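Local coordinates for protein MEM-A1 (Soil metagenome, PDB 6E0S) that probably hydrolyses the beta-lactam ring of antibiotics as a zinc-dependent subclass B3 metallo-beta-lactamase, of a family that confers antibiotic resistance, at residues C230-S235 and A257-Q262; T224-D229 and A263-A268. All coordinates share one frame; numbering follows the deposited sequence.

Contact 1: residues C230-S235 and A257-Q262; sequences CDILIS and AFIDRQ
Asp231 and Arg261 meet through their charged ends, lying side by side and pointing the same way. Asp231 OD1 takes a salt bridge of 2.8 Å from Arg261 NH1; the guanidinium reaches it edge-on, OD1 lying close to its plane, but approaches from above the carboxylate plane, and the two planes are turned 64° apart. Arg261 CG (3.1 Å) and CD already lie against Asp231 OD1, and the bend at chi3 (58°) turns the guanidinium back so that NH1 reaches it. One residue away, Asp260 N donates to Asp231 O (2.8 Å), while the CA-H groups of Ile259 and Arg261 lean on the carbonyl oxygens of Asp231 and Cys230. Apolar packing follows at Ile232, whose CG2 lies 3.8 Å from Phe258 CB and whose CG1 is 3.7 Å from Ile259 CG1. Thus the loop before helix 263-285 runs beside strand 232-235, an edge strand of the five-stranded sheet of the metallo-beta-lactamase fold; this strand pairs in parallel with strand 185-192. Two waters fill in: one joins Cys230 N to Arg261 O, the other Leu233 N to Phe258 O. In the second shell, Ala188 N holds Asp231 OD2 and Asp229 shares Arg261 NH1, whereas Asp260 OD2 accepts from Gln262 N (2.9 Å), a capping bond at the turn that leads into helix 263-285.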
loop_
_atom_site.group_PDB
_atom_site.type_symbol
_atom_site.label_atom_id
_atom_site.label_comp_id
_atom_site.label_asym_id
_atom_site.label_seq_id
_atom_site.Cartn_x
_atom_site.Cartn_y
_atom_site.Cartn_z
ATOM N N CYS A 230 10.469 5.427 -10.685
ATOM C CA CYS A 230 10.515 4.335 -9.703
ATOM C C CYS A 230 11.958 3.924 -9.404
ATOM O O CYS A 230 12.474 2.973 -10.000
ATOM C CB CYS A 230 9.701 3.166 -10.234
ATOM S SG CYS A 230 9.649 1.702 -9.200
ATOM N N ASP A 231 12.603 4.625 -8.467
ATOM C CA ASP A 231 13.918 4.178 -8.033
ATOM C C ASP A 231 13.820 3.045 -7.020
ATOM O O ASP A 231 14.572 2.065 -7.112
ATOM C CB ASP A 231 14.699 5.331 -7.423
ATOM C CG ASP A 231 15.201 6.304 -8.469
ATOM O OD1 ASP A 231 15.671 5.832 -9.523
ATOM O OD2 ASP A 231 15.068 7.522 -8.252
ATOM N N ILE A 232 12.929 3.164 -6.035
ATOM C CA ILE A 232 12.785 2.154 -4.992
ATOM C C ILE A 232 11.314 1.787 -4.878
ATOM O O ILE A 232 10.478 2.645 -4.562
ATOM C CB ILE A 232 13.318 2.645 -3.637
ATOM C CG1 ILE A 232 14.832 2.939 -3.733
ATOM C CG2 ILE A 232 12.986 1.618 -2.520
ATOM C CD1 ILE A 232 15.452 3.584 -2.451
ATOM N N LEU A 233 11.000 0.525 -5.109
ATOM C CA LEU A 233 9.639 0.017 -5.011
ATOM C C LEU A 233 9.430 -0.681 -3.674
ATOM O O LEU A 233 10.256 -1.503 -3.272
ATOM C CB LEU A 233 9.368 -0.975 -6.156
ATOM C CG LEU A 233 8.156 -1.882 -5.947
ATOM C CD1 LEU A 233 6.878 -1.064 -6.029
ATOM C CD2 LEU A 233 8.109 -3.041 -6.983
ATOM N N ILE A 234 8.313 -0.381 -3.008
ATOM C CA ILE A 234 7.834 -1.161 -1.865
ATOM C C ILE A 234 6.381 -1.492 -2.152
ATOM O O ILE A 234 5.555 -0.592 -2.237
ATOM C CB ILE A 234 7.958 -0.393 -0.547
ATOM C CG1 ILE A 234 9.418 -0.043 -0.289
ATOM C CG2 ILE A 234 7.375 -1.234 0.603
ATOM C CD1 ILE A 234 9.601 0.993 0.823
ATOM N N SER A 235 6.064 -2.767 -2.344
ATOM C CA SER A 235 4.691 -3.108 -2.697
ATOM C C SER A 235 3.950 -3.583 -1.451
ATOM O O SER A 235 4.565 -4.021 -0.480
ATOM C CB SER A 235 4.652 -4.189 -3.779
ATOM O OG SER A 235 5.442 -5.285 -3.367
ATOM N N ALA A 257 21.080 -0.985 -2.320
ATOM C CA ALA A 257 20.480 -2.304 -2.508
ATOM C C ALA A 257 19.022 -2.200 -2.920
ATOM O O ALA A 257 18.509 -3.073 -3.626
ATOM C CB ALA A 257 20.594 -3.128 -1.232
ATOM N N PHE A 258 18.337 -1.144 -2.482
ATOM C CA PHE A 258 16.911 -1.015 -2.747
ATOM C C PHE A 258 16.616 -0.429 -4.108
ATOM O O PHE A 258 15.466 -0.519 -4.555
ATOM C CB PHE A 258 16.246 -0.156 -1.658
ATOM C CG PHE A 258 16.330 -0.776 -0.301
ATOM C CD1 PHE A 258 15.542 -1.869 0.011
ATOM C CD2 PHE A 258 17.198 -0.286 0.654
ATOM C CE1 PHE A 258 15.619 -2.457 1.276
ATOM C CE2 PHE A 258 17.284 -0.869 1.904
ATOM C CZ PHE A 258 16.498 -1.968 2.208
ATOM N N ILE A 259 17.616 0.167 -4.770
ATOM C CA ILE A 259 17.388 0.892 -6.015
ATOM C C ILE A 259 17.363 -0.068 -7.192
ATOM O O ILE A 259 18.297 -0.852 -7.394
ATOM C CB ILE A 259 18.462 1.974 -6.224
ATOM C CG1 ILE A 259 18.305 3.038 -5.125
ATOM C CG2 ILE A 259 18.343 2.562 -7.645
ATOM C CD1 ILE A 259 19.326 4.172 -5.175
ATOM N N ASP A 260 16.301 0.018 -7.992
ATOM C CA ASP A 260 16.197 -0.761 -9.226
ATOM C C ASP A 260 15.134 -0.076 -10.079
ATOM O O ASP A 260 13.936 -0.243 -9.820
ATOM C CB ASP A 260 15.822 -2.207 -8.954
ATOM C CG ASP A 260 15.773 -3.041 -10.231
ATOM O OD1 ASP A 260 15.871 -4.274 -10.122
ATOM O OD2 ASP A 260 15.659 -2.468 -11.341
ATOM N N ARG A 261 15.573 0.645 -11.109
ATOM C CA ARG A 261 14.615 1.448 -11.855
ATOM C C ARG A 261 13.706 0.622 -12.752
ATOM O O ARG A 261 12.782 1.193 -13.351
ATOM C CB ARG A 261 15.357 2.525 -12.657
ATOM C CG ARG A 261 15.842 3.690 -11.760
ATOM C CD ARG A 261 16.289 4.932 -12.563
ATOM N NE ARG A 261 15.235 5.466 -13.425
ATOM C CZ ARG A 261 14.249 6.264 -13.005
ATOM N NH1 ARG A 261 14.160 6.642 -11.729
ATOM N NH2 ARG A 261 13.346 6.696 -13.867
ATOM N N GLN A 262 13.906 -0.690 -12.848
ATOM C CA GLN A 262 12.945 -1.548 -13.540
ATOM C C GLN A 262 11.964 -2.230 -12.589
ATOM O O GLN A 262 11.101 -2.985 -13.058
ATOM C CB GLN A 262 13.660 -2.608 -14.379
ATOM C CG GLN A 262 14.659 -2.035 -15.397
ATOM C CD GLN A 262 14.039 -1.016 -16.353
ATOM O OE1 GLN A 262 12.969 -1.238 -16.933
ATOM N NE2 GLN A 262 14.711 0.119 -16.508
HETATM O O HOH W 1 11.969 4.166 -12.937
HETATM O O HOH W 2 13.292 -0.886 -6.485
#

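Contact 2: residues T224-D229 and A263-A268; sequences TVAALD and ACRQYA
Val225 faces the first turns of helix 263-285, and its CB directs one methyl into the interface. CG1 stands anti to the backbone N (chi1 170°), which carries it toward the second helix. There it meets the edge of the Tyr267 ring, 4.0 Å from CD1, and lies 4.2 Å from Cys264 CB; Ala268 CB touches it more loosely. The valine's own carbonyl takes part as well, Val225 O resting 3.4 Å from Cys264 CB while it accepts the backbone bond from Leu228 N. Next to it Ala226 CB abuts Ala268 CB at 3.7 Å, and such small side chains let the backbones come close, with Ala226 CA only 4.2 Å from Arg265 CA. Arg265 closes the outer margin: its chain, bent at chi3, places one guanidinium face over Ala226 O, with NH1 3.4 Å away but at too poor an angle for a hydrogen bond. The oxygen belongs to the last turn of helix 214-226, whose carbonyl end would be expected to favour the nearby positive charge. Tyr267 OH donates to the carbonyl oxygen of Asp193, and its side chain comes to about 9 Å from a bound zinc ion. Here the end of helix 214-226 packs on the beginning of helix 263-285, with Cys264 and Tyr267 also resting on strands 185-192 and 232-235.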
loop_
_atom_site.group_PDB
_atom_site.type_symbol
_atom_site.label_atom_id
_atom_site.label_comp_id
_atom_site.label_asym_id
_atom_site.label_seq_id
_atom_site.Cartn_x
_atom_site.Cartn_y
_atom_site.Cartn_z
ATOM N N THR A 224 -0.297 2.544 -15.294
ATOM C CA THR A 224 0.127 3.639 -14.427
ATOM C C THR A 224 1.367 3.273 -13.629
ATOM O O THR A 224 2.344 4.032 -13.597
ATOM C CB THR A 224 -1.000 4.037 -13.484
ATOM O OG1 THR A 224 -2.041 4.627 -14.241
ATOM C CG2 THR A 224 -0.511 5.062 -12.424
ATOM N N VAL A 225 1.346 2.112 -12.971
ATOM C CA VAL A 225 2.478 1.726 -12.137
ATOM C C VAL A 225 3.706 1.451 -12.991
ATOM O O VAL A 225 4.833 1.813 -12.627
ATOM C CB VAL A 225 2.088 0.518 -11.263
ATOM C CG1 VAL A 225 3.319 -0.050 -10.561
ATOM C CG2 VAL A 225 1.049 0.962 -10.244
ATOM N N ALA A 226 3.510 0.841 -14.160
ATOM C CA ALA A 226 4.623 0.585 -15.054
ATOM C C ALA A 226 5.337 1.872 -15.442
ATOM O O ALA A 226 6.562 1.862 -15.663
ATOM C CB ALA A 226 4.128 -0.130 -16.323
ATOM N N ALA A 227 4.598 2.983 -15.544
ATOM C CA ALA A 227 5.176 4.235 -16.036
ATOM C C ALA A 227 5.751 5.124 -14.932
ATOM O O ALA A 227 6.286 6.199 -15.234
ATOM C CB ALA A 227 4.134 5.027 -16.828
ATOM N N LEU A 228 5.701 4.714 -13.676
ATOM C CA LEU A 228 6.076 5.627 -12.605
ATOM C C LEU A 228 7.588 5.857 -12.552
ATOM O O LEU A 228 8.389 4.964 -12.847
ATOM C CB LEU A 228 5.615 5.077 -11.249
ATOM C CG LEU A 228 4.120 4.993 -10.992
ATOM C CD1 LEU A 228 3.943 4.291 -9.667
ATOM C CD2 LEU A 228 3.555 6.408 -10.936
ATOM N N ASP A 229 7.973 7.077 -12.158
ATOM C CA ASP A 229 9.343 7.344 -11.714
ATOM C C ASP A 229 9.623 6.448 -10.513
ATOM O O ASP A 229 9.049 6.644 -9.434
ATOM C CB ASP A 229 9.508 8.835 -11.379
ATOM C CG ASP A 229 10.966 9.266 -11.219
ATOM O OD1 ASP A 229 11.896 8.454 -11.457
ATOM O OD2 ASP A 229 11.168 10.446 -10.835
ATOM N N ALA A 263 12.031 -1.946 -11.285
ATOM C CA ALA A 263 11.207 -2.700 -10.330
ATOM C C ALA A 263 9.701 -2.493 -10.558
ATOM O O ALA A 263 8.923 -3.454 -10.498
ATOM C CB ALA A 263 11.585 -2.334 -8.887
ATOM N N CYS A 264 9.254 -1.246 -10.766
ATOM C CA CYS A 264 7.820 -1.020 -10.972
ATOM C C CYS A 264 7.339 -1.632 -12.290
ATOM O O CYS A 264 6.230 -2.180 -12.364
ATOM C CB CYS A 264 7.492 0.479 -10.942
ATOM S SG CYS A 264 7.630 1.251 -9.332
ATOM N N ARG A 265 8.150 -1.550 -13.343
ATOM C CA ARG A 265 7.732 -2.150 -14.603
ATOM C C ARG A 265 7.652 -3.667 -14.481
ATOM O O ARG A 265 6.714 -4.290 -14.996
ATOM C CB ARG A 265 8.690 -1.719 -15.723
ATOM C CG ARG A 265 8.415 -2.354 -17.073
ATOM C CD ARG A 265 9.232 -1.670 -18.204
ATOM N NE ARG A 265 9.697 -0.322 -17.836
ATOM C CZ ARG A 265 9.014 0.809 -18.035
ATOM N NH1 ARG A 265 7.812 0.789 -18.609
ATOM N NH2 ARG A 265 9.538 1.973 -17.657
ATOM N N GLN A 266 8.596 -4.285 -13.762
ATOM C CA GLN A 266 8.523 -5.737 -13.577
ATOM C C GLN A 266 7.300 -6.138 -12.757
ATOM O O GLN A 266 6.652 -7.160 -13.042
ATOM C CB GLN A 266 9.810 -6.251 -12.918
ATOM C CG GLN A 266 10.999 -6.207 -13.878
ATOM C CD GLN A 266 12.340 -6.282 -13.183
ATOM O OE1 GLN A 266 12.421 -6.281 -11.957
ATOM N NE2 GLN A 266 13.404 -6.298 -13.969
ATOM N N TYR A 267 7.018 -5.379 -11.707
ATOM C CA TYR A 267 5.841 -5.624 -10.873
ATOM C C TYR A 267 4.562 -5.487 -11.692
ATOM O O TYR A 267 3.618 -6.281 -11.551
ATOM C CB TYR A 267 5.864 -4.609 -9.724
ATOM C CG TYR A 267 4.720 -4.623 -8.759
ATOM C CD1 TYR A 267 3.690 -3.680 -8.860
ATOM C CD2 TYR A 267 4.678 -5.548 -7.719
ATOM C CE1 TYR A 267 2.652 -3.642 -7.949
ATOM C CE2 TYR A 267 3.630 -5.534 -6.807
ATOM C CZ TYR A 267 2.616 -4.591 -6.933
ATOM O OH TYR A 267 1.580 -4.557 -6.016
ATOM N N ALA A 268 4.509 -4.471 -12.546
ATOM C CA ALA A 268 3.326 -4.276 -13.372
ATOM C C ALA A 268 3.197 -5.383 -14.404
ATOM O O ALA A 268 2.093 -5.887 -14.629
ATOM C CB ALA A 268 3.352 -2.900 -14.041
#

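Contact 1 is nested in the chain loop that contact 2 closes, and the Cys230-Cys264 disulfide ties them together. Asp229 from contact 2 also forms a salt bridge with Arg261 of contact 1. Both involve the region leading into helix 263-285: contact 1 sets its preceding loop against edge strand 232-235, contact 2 its first turns against helix 214-226. Contact 1 is partly buried and relies on backbone bonds, waters and a salt bridge toward the surface; contact 2 is more buried and almost wholly apolar, with arginine only at its margin. Leu233 and Ser235 pack on the helix residues Ala263 and Tyr267, continuing one contact into the other.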